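Local coordinates for uncharacterized protein (Chaetomium thermophilum, PDB 3LPZ) that probably acts, as a Get4-family alpha-solenoid protein, in targeting tail-anchored membrane proteins through the Get pathway, where Get4 partners with Get5, at residues G102-F107 with P112-F117; A205-Y210 with M250-V255. All coordinates share one frame; numbering follows the deposited sequence.

Contact 1 (G102-F107 with P112-F117)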
ATOM      1  N   GLY A 102     -18.008  -4.994  -3.158  1.00 18.84           N
ATOM      2  CA  GLY A 102     -18.831  -5.765  -4.084  1.00 19.58           C
ATOM      3  C   GLY A 102     -18.700  -5.220  -5.510  1.00 20.01           C
ATOM      4  O   GLY A 102     -18.639  -6.009  -6.482  1.00 21.81           O
ATOM      5  N   CYS A 103     -18.679  -3.897  -5.663  1.00 19.43           N
ATOM      6  CA  CYS A 103     -18.458  -3.293  -7.001  1.00 19.34           C
ATOM      7  C   CYS A 103     -17.034  -3.547  -7.512  1.00 18.84           C
ATOM      8  O   CYS A 103     -16.833  -3.986  -8.667  1.00 17.84           O
ATOM      9  CB  CYS A 103     -18.737  -1.781  -6.990  1.00 19.73           C
ATOM     10  SG  CYS A 103     -20.475  -1.350  -6.668  1.00 22.44           S
ATOM     11  N   LEU A 104     -16.061  -3.279  -6.645  1.00 18.58           N
ATOM     12  CA  LEU A 104     -14.629  -3.398  -6.976  1.00 19.54           C
ATOM     13  C   LEU A 104     -14.274  -4.735  -7.618  1.00 20.18           C
ATOM     14  O   LEU A 104     -13.579  -4.788  -8.654  1.00 19.61           O
ATOM     15  CB  LEU A 104     -13.771  -3.229  -5.708  1.00 19.38           C
ATOM     16  CG  LEU A 104     -12.238  -3.245  -5.909  1.00 20.49           C
ATOM     17  CD1 LEU A 104     -11.820  -2.108  -6.825  1.00 20.56           C
ATOM     18  CD2 LEU A 104     -11.451  -3.156  -4.553  1.00 17.64           C
ATOM     19  N   ARG A 105     -14.740  -5.812  -6.987  1.00 21.23           N
ATOM     20  CA  ARG A 105     -14.360  -7.154  -7.393  1.00 22.49           C
ATOM     21  C   ARG A 105     -15.024  -7.560  -8.711  1.00 23.21           C
ATOM     22  O   ARG A 105     -14.617  -8.527  -9.331  1.00 23.55           O
ATOM     23  CB  ARG A 105     -14.703  -8.154  -6.301  1.00 23.11           C
ATOM     24  CG  ARG A 105     -13.855  -7.956  -5.036  1.00 25.31           C
ATOM     25  CD  ARG A 105     -14.056  -9.155  -4.113  1.00 28.30           C
ATOM     26  NE  ARG A 105     -13.367  -9.065  -2.813  1.00 31.96           N
ATOM     27  CZ  ARG A 105     -12.085  -9.364  -2.603  1.00 33.54           C
ATOM     28  NH1 ARG A 105     -11.306  -9.732  -3.621  1.00 33.92           N
ATOM     29  NH2 ARG A 105     -11.570  -9.280  -1.367  1.00 31.95           N
ATOM     30  N   LEU A 106     -16.039  -6.815  -9.148  1.00 23.61           N
ATOM     31  CA  LEU A 106     -16.693  -7.134 -10.422  1.00 24.14           C
ATOM     32  C   LEU A 106     -16.166  -6.389 -11.645  1.00 24.92           C
ATOM     33  O   LEU A 106     -16.558  -6.704 -12.767  1.00 25.74           O
ATOM     34  CB  LEU A 106     -18.214  -7.002 -10.300  1.00 24.00           C
ATOM     35  CG  LEU A 106     -18.928  -8.000  -9.365  1.00 24.19           C
ATOM     36  CD1 LEU A 106     -20.355  -7.499  -9.057  1.00 24.92           C
ATOM     37  CD2 LEU A 106     -18.984  -9.407  -9.945  1.00 25.04           C
ATOM     38  N   PHE A 107     -15.276  -5.418 -11.457  1.00 24.90           N
ATOM     39  CA  PHE A 107     -14.635  -4.764 -12.596  1.00 25.84           C
ATOM     40  C   PHE A 107     -13.639  -5.711 -13.264  1.00 27.24           C
ATOM     41  O   PHE A 107     -12.941  -6.457 -12.565  1.00 26.63           O
ATOM     42  CB  PHE A 107     -13.791  -3.576 -12.160  1.00 24.68           C
ATOM     43  CG  PHE A 107     -14.559  -2.329 -11.871  1.00 24.36           C
ATOM     44  CD1 PHE A 107     -15.007  -2.057 -10.572  1.00 21.74           C
ATOM     45  CD2 PHE A 107     -14.756  -1.368 -12.874  1.00 21.98           C
ATOM     46  CE1 PHE A 107     -15.678  -0.863 -10.286  1.00 21.87           C
ATOM     47  CE2 PHE A 107     -15.424  -0.193 -12.592  1.00 22.86           C
ATOM     48  CZ  PHE A 107     -15.871   0.077 -11.294  1.00 21.71           C
ATOM     49  N   PRO A 112     -10.969   0.932 -17.799  1.00 32.92           N
ATOM     50  CA  PRO A 112     -10.417   2.251 -17.427  1.00 31.77           C
ATOM     51  C   PRO A 112     -11.149   2.906 -16.261  1.00 29.80           C
ATOM     52  O   PRO A 112     -10.512   3.557 -15.423  1.00 30.12           O
ATOM     53  CB  PRO A 112     -10.595   3.092 -18.701  1.00 32.06           C
ATOM     54  CG  PRO A 112     -10.504   2.075 -19.818  1.00 33.58           C
ATOM     55  CD  PRO A 112     -11.207   0.836 -19.264  1.00 33.19           C
ATOM     56  N   VAL A 113     -12.462   2.708 -16.178  1.00 26.74           N
ATOM     57  CA  VAL A 113     -13.211   3.357 -15.130  1.00 25.00           C
ATOM     58  C   VAL A 113     -12.829   2.807 -13.743  1.00 23.79           C
ATOM     59  O   VAL A 113     -13.058   3.494 -12.751  1.00 22.90           O
ATOM     60  CB  VAL A 113     -14.734   3.335 -15.383  1.00 25.03           C
ATOM     61  CG1 VAL A 113     -15.491   3.999 -14.197  1.00 24.73           C
ATOM     62  CG2 VAL A 113     -15.052   4.114 -16.677  1.00 27.15           C
ATOM     63  N   ARG A 114     -12.255   1.600 -13.664  1.00 23.33           N
ATOM     64  CA  ARG A 114     -11.840   1.055 -12.338  1.00 23.64           C
ATOM     65  C   ARG A 114     -10.804   1.939 -11.620  1.00 23.81           C
ATOM     66  O   ARG A 114     -10.824   2.061 -10.392  1.00 24.13           O
ATOM     67  CB  ARG A 114     -11.352  -0.408 -12.406  1.00 22.89           C
ATOM     68  CG  ARG A 114     -11.280  -1.017 -11.022  1.00 24.74           C
ATOM     69  CD  ARG A 114     -10.711  -2.423 -11.003  1.00 24.36           C
ATOM     70  NE  ARG A 114      -9.276  -2.382 -11.225  1.00 25.57           N
ATOM     71  CZ  ARG A 114      -8.471  -3.423 -11.080  1.00 26.22           C
ATOM     72  NH1 ARG A 114      -8.967  -4.603 -10.710  1.00 25.34           N
ATOM     73  NH2 ARG A 114      -7.166  -3.274 -11.302  1.00 27.28           N
ATOM     74  N   LYS A 115      -9.918   2.558 -12.391  1.00 24.40           N
ATOM     75  CA  LYS A 115      -8.899   3.483 -11.862  1.00 25.91           C
ATOM     76  C   LYS A 115      -9.543   4.678 -11.152  1.00 24.89           C
ATOM     77  O   LYS A 115      -9.141   5.044 -10.044  1.00 25.45           O
ATOM     78  CB  LYS A 115      -8.004   4.031 -12.992  1.00 26.73           C
ATOM     79  CG  LYS A 115      -7.191   2.991 -13.761  1.00 31.94           C
ATOM     80  CD  LYS A 115      -6.428   3.658 -14.933  1.00 37.48           C
ATOM     81  CE  LYS A 115      -5.302   2.770 -15.482  1.00 40.96           C
ATOM     82  NZ  LYS A 115      -5.762   1.371 -15.739  1.00 44.08           N
ATOM     83  N   ARG A 116     -10.513   5.290 -11.814  1.00 24.30           N
ATOM     84  CA  ARG A 116     -11.288   6.392 -11.225  0.50 24.26           C
ATOM     85  C   ARG A 116     -12.057   5.900  -9.994  1.00 22.82           C
ATOM     86  O   ARG A 116     -12.057   6.561  -8.965  1.00 22.16           O
ATOM     87  CB  ARG A 116     -12.259   6.991 -12.252  0.50 25.15           C
ATOM     88  CG  ARG A 116     -12.996   8.281 -11.803  0.50 28.63           C
ATOM     89  CD  ARG A 116     -14.009   8.702 -12.874  0.50 34.01           C
ATOM     90  NE  ARG A 116     -14.837   9.855 -12.504  0.50 37.69           N
ATOM     91  CZ  ARG A 116     -14.582  10.669 -11.486  0.50 38.02           C
ATOM     92  NH1 ARG A 116     -13.512  10.462 -10.735  0.50 38.22           N
ATOM     93  NH2 ARG A 116     -15.396  11.684 -11.221  0.50 36.01           N
ATOM     94  N   PHE A 117     -12.707   4.743 -10.098  1.00 21.08           N
ATOM     95  CA  PHE A 117     -13.471   4.208  -8.966  1.00 19.33           C
ATOM     96  C   PHE A 117     -12.557   4.033  -7.743  1.00 19.22           C
ATOM     97  O   PHE A 117     -12.918   4.447  -6.632  1.00 19.19           O
ATOM     98  CB  PHE A 117     -14.153   2.888  -9.316  1.00 18.92           C
ATOM     99  CG  PHE A 117     -14.866   2.261  -8.164  1.00 18.69           C
ATOM    100  CD1 PHE A 117     -16.035   2.837  -7.642  1.00 17.62           C
ATOM    101  CD2 PHE A 117     -14.350   1.109  -7.551  1.00 18.52           C
ATOM    102  CE1 PHE A 117     -16.712   2.250  -6.541  1.00 17.15           C
ATOM    103  CE2 PHE A 117     -15.020   0.528  -6.448  1.00 19.82           C
ATOM    104  CZ  PHE A 117     -16.210   1.106  -5.952  1.00 18.06           C
TER
HETATM  105  O   HOH W   1     -11.691  -5.902 -10.245  1.00 21.48           O

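Contact 2 (A205-Y210 with M250-V255)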
ATOM      1  N   ALA A 205       4.163  -4.759  11.622  1.00 21.34           N
ATOM      2  CA  ALA A 205       4.064  -5.151  10.223  1.00 20.85           C
ATOM      3  C   ALA A 205       5.456  -5.432   9.623  1.00 20.02           C
ATOM      4  O   ALA A 205       5.639  -6.400   8.897  1.00 18.89           O
ATOM      5  CB  ALA A 205       3.359  -4.050   9.423  1.00 20.94           C
ATOM      6  N   ALA A 206       6.429  -4.579   9.945  1.00 20.17           N
ATOM      7  CA  ALA A 206       7.803  -4.745   9.454  1.00 19.97           C
ATOM      8  C   ALA A 206       8.319  -6.128   9.877  1.00 20.50           C
ATOM      9  O   ALA A 206       8.914  -6.865   9.069  1.00 19.51           O
ATOM     10  CB  ALA A 206       8.704  -3.663  10.019  1.00 20.01           C
ATOM     11  N   ASN A 207       8.069  -6.469  11.145  1.00 21.79           N
ATOM     12  CA  ASN A 207       8.437  -7.782  11.691  1.00 22.16           C
ATOM     13  C   ASN A 207       7.784  -8.924  10.961  1.00 21.80           C
ATOM     14  O   ASN A 207       8.450  -9.912  10.614  1.00 21.15           O
ATOM     15  CB  ASN A 207       8.121  -7.891  13.182  1.00 23.36           C
ATOM     16  CG  ASN A 207       9.051  -7.047  14.043  1.00 26.32           C
ATOM     17  OD1 ASN A 207      10.160  -6.707  13.637  1.00 27.12           O
ATOM     18  ND2 ASN A 207       8.599  -6.724  15.270  1.00 30.83           N
ATOM     19  N   THR A 208       6.475  -8.795  10.742  1.00 20.89           N
ATOM     20  CA  THR A 208       5.735  -9.829  10.035  1.00 20.43           C
ATOM     21  C   THR A 208       6.286 -10.004   8.601  1.00 20.00           C
ATOM     22  O   THR A 208       6.529 -11.132   8.163  1.00 20.08           O
ATOM     23  CB  THR A 208       4.201  -9.515  10.021  1.00 20.23           C
ATOM     24  OG1 THR A 208       3.723  -9.515  11.375  1.00 22.52           O
ATOM     25  CG2 THR A 208       3.401 -10.546   9.201  1.00 20.72           C
ATOM     26  N   ALA A 209       6.448  -8.906   7.860  1.00 19.24           N
ATOM     27  CA  ALA A 209       6.958  -9.013   6.485  1.00 18.91           C
ATOM     28  C   ALA A 209       8.337  -9.693   6.465  1.00 18.99           C
ATOM     29  O   ALA A 209       8.596 -10.572   5.658  1.00 17.76           O
ATOM     30  CB  ALA A 209       7.034  -7.635   5.818  1.00 18.99           C
ATOM     31  N   TYR A 210       9.200  -9.308   7.393  1.00 18.81           N
ATOM     32  CA  TYR A 210      10.512  -9.919   7.512  1.00 19.20           C
ATOM     33  C   TYR A 210      10.418 -11.438   7.770  1.00 19.86           C
ATOM     34  O   TYR A 210      11.089 -12.253   7.123  1.00 19.29           O
ATOM     35  CB  TYR A 210      11.256  -9.241   8.652  1.00 19.58           C
ATOM     36  CG  TYR A 210      12.482  -9.991   9.082  1.00 21.15           C
ATOM     37  CD1 TYR A 210      13.676  -9.875   8.366  1.00 19.60           C
ATOM     38  CD2 TYR A 210      12.445 -10.835  10.209  1.00 24.49           C
ATOM     39  CE1 TYR A 210      14.807 -10.589   8.748  1.00 22.03           C
ATOM     40  CE2 TYR A 210      13.584 -11.544  10.598  1.00 25.83           C
ATOM     41  CZ  TYR A 210      14.758 -11.407   9.859  1.00 24.72           C
ATOM     42  OH  TYR A 210      15.884 -12.107  10.256  1.00 28.18           O
ATOM     43  N   MET A 250      19.259  -7.193  11.989  1.00 23.05           N
ATOM     44  CA  MET A 250      19.776  -6.457  13.152  1.00 24.13           C
ATOM     45  C   MET A 250      19.181  -5.047  13.293  1.00 23.31           C
ATOM     46  O   MET A 250      19.016  -4.537  14.394  1.00 23.16           O
ATOM     47  CB  MET A 250      21.312  -6.363  13.114  1.00 24.57           C
ATOM     48  CG  MET A 250      22.018  -7.671  12.981  1.00 30.56           C
ATOM     49  SD  MET A 250      21.754  -8.716  14.410  1.00 42.60           S
ATOM     50  CE  MET A 250      22.642  -7.819  15.666  1.00 45.07           C
ATOM     51  N   LEU A 251      18.880  -4.407  12.176  1.00 23.21           N
ATOM     52  CA  LEU A 251      18.186  -3.136  12.209  1.00 23.79           C
ATOM     53  C   LEU A 251      16.827  -3.320  12.893  1.00 24.27           C
ATOM     54  O   LEU A 251      16.463  -2.541  13.787  1.00 24.53           O
ATOM     55  CB  LEU A 251      18.009  -2.562  10.795  1.00 24.38           C
ATOM     56  CG  LEU A 251      17.194  -1.268  10.658  1.00 26.43           C
ATOM     57  CD1 LEU A 251      17.846  -0.150  11.449  1.00 27.95           C
ATOM     58  CD2 LEU A 251      17.008  -0.855   9.171  1.00 28.28           C
ATOM     59  N   LEU A 252      16.083  -4.352  12.500  1.00 24.09           N
ATOM     60  CA  LEU A 252      14.829  -4.663  13.199  1.00 25.50           C
ATOM     61  C   LEU A 252      14.995  -4.923  14.695  1.00 27.51           C
ATOM     62  O   LEU A 252      14.156  -4.465  15.513  1.00 27.86           O
ATOM     63  CB  LEU A 252      14.103  -5.849  12.542  1.00 25.28           C
ATOM     64  CG  LEU A 252      13.382  -5.555  11.224  1.00 24.89           C
ATOM     65  CD1 LEU A 252      12.852  -6.868  10.626  1.00 22.64           C
ATOM     66  CD2 LEU A 252      12.232  -4.538  11.391  1.00 24.94           C
ATOM     67  N   LEU A 253      16.034  -5.667  15.069  1.00 29.09           N
ATOM     68  CA  LEU A 253      16.328  -5.820  16.503  1.00 31.85           C
ATOM     69  C   LEU A 253      16.594  -4.482  17.158  1.00 32.62           C
ATOM     70  O   LEU A 253      16.007  -4.185  18.174  1.00 34.11           O
ATOM     71  CB  LEU A 253      17.533  -6.720  16.752  1.00 32.11           C
ATOM     72  CG  LEU A 253      17.317  -8.195  17.049  1.00 36.05           C
ATOM     73  CD1 LEU A 253      18.644  -8.780  17.587  1.00 38.07           C
ATOM     74  CD2 LEU A 253      16.156  -8.414  18.046  1.00 38.10           C
ATOM     75  N   SER A 254      17.455  -3.669  16.555  1.00 33.24           N
ATOM     76  CA  SER A 254      17.885  -2.394  17.142  0.50 33.88           C
ATOM     77  C   SER A 254      16.740  -1.416  17.345  1.00 34.89           C
ATOM     78  O   SER A 254      16.750  -0.632  18.276  1.00 33.94           O
ATOM     79  CB  SER A 254      18.963  -1.732  16.277  0.50 33.40           C
ATOM     80  OG  SER A 254      20.108  -2.550  16.189  0.50 32.26           O
ATOM     81  N   VAL A 255      15.775  -1.454  16.431  1.00 37.30           N
ATOM     82  CA  VAL A 255      14.604  -0.587  16.494  1.00 40.87           C
ATOM     83  C   VAL A 255      13.853  -0.679  17.852  1.00 44.49           C
ATOM     84  O   VAL A 255      13.350   0.334  18.346  1.00 44.28           O
ATOM     85  CB  VAL A 255      13.708  -0.816  15.254  1.00 40.57           C
ATOM     86  CG1 VAL A 255      12.222  -0.780  15.597  1.00 39.30           C
ATOM     87  CG2 VAL A 255      14.115   0.166  14.131  1.00 39.11           C
TER
HETATM   88  O   HOH W   2      11.632  -4.742  15.588  1.00 39.02           O

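Contact 1 (G102-F107 with P112-F117)
Phe-107 packs against both Arg-114 and Phe-117. The methylenes of Arg-114 run over one face of the Phe-107 ring: CG sits 4.0 Å from the ring centroid, 25° off the normal, as a CH-pi contact, and CD continues to Phe-107 CB at 3.5 Å. At the CE1/CZ end of its ring, Phe-107 meets Phe-117 obliquely, the two planes inclined by 31° and Phe-107 CE1 3.6 Å from Phe-117 CD2. Phe-117 holds CG anti to its backbone N, which carries the ring across to Cys-103 and Leu-104; there its CZ comes within 4.0 Å of Cys-103 CB, while CE2 packs on Leu-104 CB. The two helices are consecutive in an alpha-solenoid, and the chain leaves the first through a type I beta turn from Leu-104 to Phe-107, which brings Phe-107 round to face helix 112-128. Val-113 CG1 touches the Phe-107 ring more loosely, at CE2. No direct hydrogen bond joins the segments; the polar link is one water, which donates to Leu-104 O and Phe-107 O and accepts from Arg-114 NH1 at 3.1 Å, at the edge of the guanidinium and in its plane. A bend at chi3 (74°) turns the arginine head away from the ring toward this water, and NH2 forms a salt bridge with Glu-149. Helix 136-148 packs on Leu-104 through Val-142 and Leu-145, and helix 71-88 meets Phe-117 through Ala-78 and Val-82.

Contact 2 (A205-Y210 with M250-V255)
Leu-252 points its forked end at helix 203-220 and divides its two methyl groups between three residues there. CD1 goes to Tyr-210, 3.5 Å from CB and equally near CG, so it presses on the root of the aromatic side chain and meets the ring obliquely. CD2 turns to Ala-206, whose CB lies 3.9 Å away, and to Asn-207 OD1. With chi1 at 166°, CG trans to the main-chain nitrogen, the Tyr-210 ring swings past the leucine and sends its hydroxyl on to the backbone N of Arg-237 and to Ser-249 OG, a bond that ties the two helices directly. The Asn-207 and Leu-252 side chains lie side by side, pointing opposite ways. The amide oxygen takes a hydrogen bond from a water at 3.1 Å, and the same water donates to Leu-252 O, bridging 205-210 and 250-255, between which no direct hydrogen bond forms. The segment axes are 11.1 Å apart at an angle of 154°, roughly antiparallel, a separation bridged by Leu-252 from one side and by Asn-207 and Tyr-210 from the other, with only 160 Å² buried. This is a sparse helix-helix contact within the alpha-solenoid. Helix 203-220 also packs on helices 186-199 and 166-179, with Tyr-197 and Leu-198 touching Ala-206, while helix 243-256 packs through Leu-251 on Phe-263 of helix 260-269 and Leu-285 of helix 282-293; strand 237-238 reaches Tyr-210 through Arg-237.

In the fold
From the N terminus, four helices precede helix 94-104, which with the turn after it forms the first half of contact 1. That contact closes a short connection of four residues and ties helix 94-104 to its immediate successor, helix 112-128. The chain then passes through helices 136-148 to 186-199 before contact 2 opens on helix 203-220. Contact 2 closes a longer excursion of 39 residues, which includes the small antiparallel pair of strands 227-228 and 237-238, and returns on helix 243-256. The two loops follow one another in series, neither nesting nor crossing. They lie about 35 Å apart, centre to centre, on opposite sides of the chain's centre, so each joins helices in a different part of the elongated solenoid.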